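Local coordinates for hypothetical protein PH1918 (Pyrococcus horikoshii, PDB 2D16) that is of unknown function but belongs to the adenosine-specific kinase family and may act on adenosine or transfer adenosine monophosphate to proteins, at residues A[71-76]-A[84-89]; A[94-99]-A[106-111]. All coordinates share one frame; numbering follows the deposited sequence.

Contact 1: residues A[71-76]-A[84-89]; sequences AKNAVK and VILMKN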
# COMPACT_ATOMS: atom_id res chain seq x y z
N ALA A 71 -43.98 -30.59 -8.16
CA ALA A 71 -44.96 -30.95 -9.18
C ALA A 71 -46.13 -31.74 -8.59
O ALA A 71 -47.28 -31.52 -8.95
CB ALA A 71 -44.28 -31.74 -10.29
N LYS A 72 -45.82 -32.67 -7.69
CA LYS A 72 -46.85 -33.48 -7.07
C LYS A 72 -47.81 -32.61 -6.26
O LYS A 72 -49.02 -32.79 -6.32
CB LYS A 72 -46.22 -34.54 -6.17
CG LYS A 72 -47.20 -35.53 -5.56
CD LYS A 72 -46.47 -36.53 -4.68
CE LYS A 72 -47.44 -37.54 -4.07
NZ LYS A 72 -46.74 -38.51 -3.16
N ASN A 73 -47.25 -31.67 -5.50
CA ASN A 73 -48.07 -30.77 -4.68
C ASN A 73 -48.88 -29.83 -5.57
O ASN A 73 -50.06 -29.58 -5.33
CB ASN A 73 -47.20 -29.93 -3.74
CG ASN A 73 -46.77 -30.69 -2.50
OD1 ASN A 73 -47.59 -31.08 -1.67
ND2 ASN A 73 -45.47 -30.91 -2.36
N ALA A 74 -48.23 -29.30 -6.60
CA ALA A 74 -48.89 -28.38 -7.52
C ALA A 74 -50.06 -29.00 -8.28
O ALA A 74 -51.12 -28.38 -8.40
CB ALA A 74 -47.87 -27.81 -8.51
N VAL A 75 -49.89 -30.21 -8.79
CA VAL A 75 -50.97 -30.85 -9.54
C VAL A 75 -52.14 -31.22 -8.61
O VAL A 75 -53.30 -31.24 -9.04
CB VAL A 75 -50.48 -32.11 -10.32
CG1 VAL A 75 -50.28 -33.28 -9.38
CG2 VAL A 75 -51.47 -32.45 -11.42
N LYS A 76 -51.84 -31.49 -7.35
CA LYS A 76 -52.87 -31.83 -6.39
C LYS A 76 -53.68 -30.56 -6.12
O LYS A 76 -54.91 -30.59 -6.10
CB LYS A 76 -52.26 -32.35 -5.09
CG LYS A 76 -53.30 -32.85 -4.09
CD LYS A 76 -54.20 -33.91 -4.72
CE LYS A 76 -55.30 -34.36 -3.76
NZ LYS A 76 -54.74 -34.91 -2.50
N VAL A 84 -45.83 -23.53 -6.98
CA VAL A 84 -45.33 -24.10 -5.74
C VAL A 84 -43.81 -24.21 -5.79
O VAL A 84 -43.25 -24.74 -6.75
CB VAL A 84 -45.90 -25.52 -5.49
CG1 VAL A 84 -45.29 -26.10 -4.22
CG2 VAL A 84 -47.42 -25.47 -5.39
N ILE A 85 -43.16 -23.72 -4.74
CA ILE A 85 -41.71 -23.79 -4.65
C ILE A 85 -41.32 -24.56 -3.39
O ILE A 85 -41.86 -24.32 -2.32
CB ILE A 85 -41.07 -22.38 -4.53
CG1 ILE A 85 -41.44 -21.53 -5.75
CG2 ILE A 85 -39.56 -22.51 -4.40
CD1 ILE A 85 -41.08 -20.07 -5.59
N LEU A 86 -40.39 -25.50 -3.55
CA LEU A 86 -39.87 -26.26 -2.42
C LEU A 86 -38.37 -26.06 -2.52
O LEU A 86 -37.77 -26.36 -3.55
CB LEU A 86 -40.23 -27.75 -2.54
CG LEU A 86 -41.71 -28.10 -2.31
CD1 LEU A 86 -41.91 -29.60 -2.52
CD2 LEU A 86 -42.13 -27.70 -0.90
N MET A 87 -37.76 -25.54 -1.46
CA MET A 87 -36.34 -25.26 -1.49
C MET A 87 -35.60 -25.57 -0.20
O MET A 87 -36.20 -25.76 0.86
CB MET A 87 -36.12 -23.78 -1.81
CG MET A 87 -36.60 -22.86 -0.69
SD MET A 87 -36.39 -21.09 -1.01
CE MET A 87 -36.51 -20.42 0.65
N LYS A 88 -34.28 -25.61 -0.32
CA LYS A 88 -33.39 -25.84 0.81
C LYS A 88 -32.13 -25.02 0.54
O LYS A 88 -31.91 -24.55 -0.58
CB LYS A 88 -33.06 -27.33 0.97
CG LYS A 88 -32.39 -27.97 -0.23
CD LYS A 88 -32.12 -29.45 0.05
CE LYS A 88 -31.40 -30.12 -1.10
NZ LYS A 88 -31.11 -31.56 -0.80
N ASN A 89 -31.30 -24.83 1.57
CA ASN A 89 -30.07 -24.05 1.46
C ASN A 89 -30.40 -22.57 1.24
O ASN A 89 -29.58 -21.81 0.72
CB ASN A 89 -29.19 -24.57 0.32
CG ASN A 89 -28.78 -26.02 0.52
OD1 ASN A 89 -28.71 -26.50 1.65
ND2 ASN A 89 -28.48 -26.70 -0.58

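Contact 2: residues A[94-99]-A[106-111]; sequences NVLNTI and AMIYGA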
# COMPACT_ATOMS: atom_id res chain seq x y z
N ASN A 94 -34.74 -14.75 2.47
CA ASN A 94 -33.70 -14.49 1.47
C ASN A 94 -34.26 -14.46 0.05
O ASN A 94 -33.60 -13.97 -0.86
CB ASN A 94 -32.61 -15.58 1.49
CG ASN A 94 -32.05 -15.85 2.87
OD1 ASN A 94 -31.99 -16.99 3.33
ND2 ASN A 94 -31.66 -14.78 3.56
N VAL A 95 -35.48 -14.97 -0.14
CA VAL A 95 -36.04 -15.05 -1.49
C VAL A 95 -37.41 -14.43 -1.77
O VAL A 95 -37.78 -14.29 -2.94
CB VAL A 95 -36.13 -16.52 -1.96
CG1 VAL A 95 -34.80 -17.23 -1.71
CG2 VAL A 95 -37.26 -17.23 -1.25
N LEU A 96 -38.17 -14.08 -0.74
CA LEU A 96 -39.50 -13.53 -0.98
C LEU A 96 -39.52 -12.28 -1.86
O LEU A 96 -40.37 -12.17 -2.74
CB LEU A 96 -40.21 -13.25 0.34
CG LEU A 96 -40.70 -14.51 1.06
CD1 LEU A 96 -41.15 -14.15 2.46
CD2 LEU A 96 -41.85 -15.15 0.28
N ASN A 97 -38.59 -11.36 -1.64
CA ASN A 97 -38.56 -10.15 -2.46
C ASN A 97 -38.26 -10.47 -3.92
O ASN A 97 -38.79 -9.82 -4.82
CB ASN A 97 -37.56 -9.14 -1.89
CG ASN A 97 -38.11 -8.40 -0.68
OD1 ASN A 97 -39.24 -8.65 -0.26
ND2 ASN A 97 -37.32 -7.50 -0.12
N THR A 98 -37.44 -11.49 -4.16
CA THR A 98 -37.12 -11.88 -5.54
C THR A 98 -38.40 -12.36 -6.23
O THR A 98 -38.64 -12.07 -7.41
CB THR A 98 -36.06 -13.00 -5.56
OG1 THR A 98 -34.81 -12.48 -5.10
CG2 THR A 98 -35.88 -13.56 -6.98
N ILE A 99 -39.23 -13.10 -5.49
CA ILE A 99 -40.48 -13.61 -6.04
C ILE A 99 -41.50 -12.49 -6.22
O ILE A 99 -42.13 -12.39 -7.28
CB ILE A 99 -41.07 -14.70 -5.14
CG1 ILE A 99 -40.06 -15.85 -5.01
CG2 ILE A 99 -42.39 -15.21 -5.72
CD1 ILE A 99 -40.43 -16.88 -3.96
N ALA A 106 -48.38 -12.41 -9.17
CA ALA A 106 -49.44 -11.56 -8.66
C ALA A 106 -49.26 -11.44 -7.15
O ALA A 106 -49.19 -10.33 -6.61
CB ALA A 106 -50.80 -12.16 -8.98
N MET A 107 -49.19 -12.58 -6.47
CA MET A 107 -49.04 -12.57 -5.03
C MET A 107 -48.47 -13.88 -4.50
O MET A 107 -48.36 -14.87 -5.22
CB MET A 107 -50.39 -12.28 -4.36
CG MET A 107 -51.50 -13.25 -4.73
SD MET A 107 -51.43 -14.82 -3.84
CE MET A 107 -52.00 -14.29 -2.20
N ILE A 108 -48.10 -13.85 -3.22
CA ILE A 108 -47.56 -15.02 -2.54
C ILE A 108 -48.50 -15.32 -1.37
O ILE A 108 -48.73 -14.47 -0.51
CB ILE A 108 -46.14 -14.75 -1.99
CG1 ILE A 108 -45.20 -14.36 -3.14
CG2 ILE A 108 -45.62 -16.01 -1.28
CD1 ILE A 108 -43.78 -14.04 -2.69
N TYR A 109 -49.05 -16.53 -1.35
CA TYR A 109 -49.98 -16.97 -0.31
C TYR A 109 -49.31 -17.13 1.06
O TYR A 109 -49.87 -16.75 2.09
CB TYR A 109 -50.64 -18.30 -0.72
CG TYR A 109 -51.59 -18.18 -1.90
CD1 TYR A 109 -52.85 -17.60 -1.74
CD2 TYR A 109 -51.22 -18.64 -3.16
CE1 TYR A 109 -53.73 -17.48 -2.82
CE2 TYR A 109 -52.09 -18.52 -4.25
CZ TYR A 109 -53.34 -17.94 -4.07
OH TYR A 109 -54.20 -17.83 -5.15
N GLY A 110 -48.11 -17.70 1.07
CA GLY A 110 -47.41 -17.90 2.32
C GLY A 110 -46.10 -18.63 2.10
O GLY A 110 -45.83 -19.10 1.00
N ALA A 111 -45.29 -18.73 3.15
CA ALA A 111 -44.00 -19.41 3.05
C ALA A 111 -43.46 -19.78 4.42
O ALA A 111 -43.49 -18.97 5.34
CB ALA A 111 -43.00 -18.51 2.33

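Contact 1: residues A[71-76]-A[84-89]
Val84 carries the apolar part of this contact, laying one methyl against the helix at Ala74. Its CG2 is 3.9 Å from Ala74 CB and equally near Ala74 CA, so the methyl rests on the helix backbone as well as on the short side chain. The first torsion of Val84 splits the branches: CG1 stands anti to the backbone N (chi1 177°) and is turned to Asn73, whose CB lies 4.3 Å from it, while CG2 stays beside the N and takes Ala74. The small alanine lets the backbones come close, with 5.8 Å between the CA atoms of Ala74 and Val84.

Helix 64-77 here runs back along strand 82-88, at 156° between the local axes. It links strand 56-61 to the parallel strand 82-88, with strand 44-51 lying between them in the sheet, which is the topology of a split beta-alpha-beta unit.

No hydrogen bond joins the segments, and the one polar side chain in the contact is held by others. Asn73 crosses Leu86 at about a right angle, its ND2 being 3.8 Å from Leu86 CD1, a van der Waals approach. The same amide accepts a hydrogen bond at OD1 from the backbone N of Glu10 and gives a weak one from ND2 to Leu69 O, two anchors that limit its rotation in this buried place.

Contact 2: residues A[94-99]-A[106-111]
Ile108 reaches from the strand to the helix, where Leu96 and Ile99 receive it. At CB the side chain divides: CG2 passes 4.2 Å from Leu96 CD2, whereas CG1, anti to the carbonyl carbon (chi1 -58°), heads for Ile99 and lies 3.9 Å from its CG2. The chain is extended beyond that point (chi2 178°), which carries the tip, CD1, to both helix residues. CD1 sits 3.5 Å from Ile99 CG2 and 3.7 Å from Leu96 CD2; the side chains of Ile99 and Ile108 cross at about a right angle. Leu96 CD2 also approaches Ala111 CB, at 4.1 Å, so one leucine methyl bridges two strand residues. Shortening Ile108 to an alanine would take away CG1, CG2 and CD1, and is likely to leave Ile99 CG2 and Leu96 CD2 without their shared partner and open a gap between helix and strand.

Two classic beta bulges flank this isoleucine, Ala106 and Met107 facing Gln21, and Tyr109 and Gly110 facing Ile19. Strand 105-112 borders strand 16-22, whose Ile18 touches Ile99, Ile108 and Ala111. Towards the N-terminal end of helix 92-100, Val95 packs on helix 25-39, and Asn94 ND2 makes a hydrogen bond to Thr38 O of the second subunit.

Overall arrangement
Following the chain from the N terminus, the first of the paired elements is helix 64-77, which turns back through a short connection into strand 82-88, where contact 1 closes its loop. The chain then enters helix 92-100 and returns along strand 105-112, closing contact 2. The two loops are in series, neither nesting nor crossing, and their centres lie about 14 Å apart. Strand 82-88 connects them: alternate side chains serve helix 64-77 on one face of the five-stranded antiparallel sheet and helix 92-100 on the other. On that second face Ile85 CD1 meets Ile99 CD1 at 3.6 Å, and Met87 CE meets Val95 CG2 at 3.8 Å. Contact 2 carries the packing of helix 92-100 on to strand 105-112, outermost in the sheet within this chain.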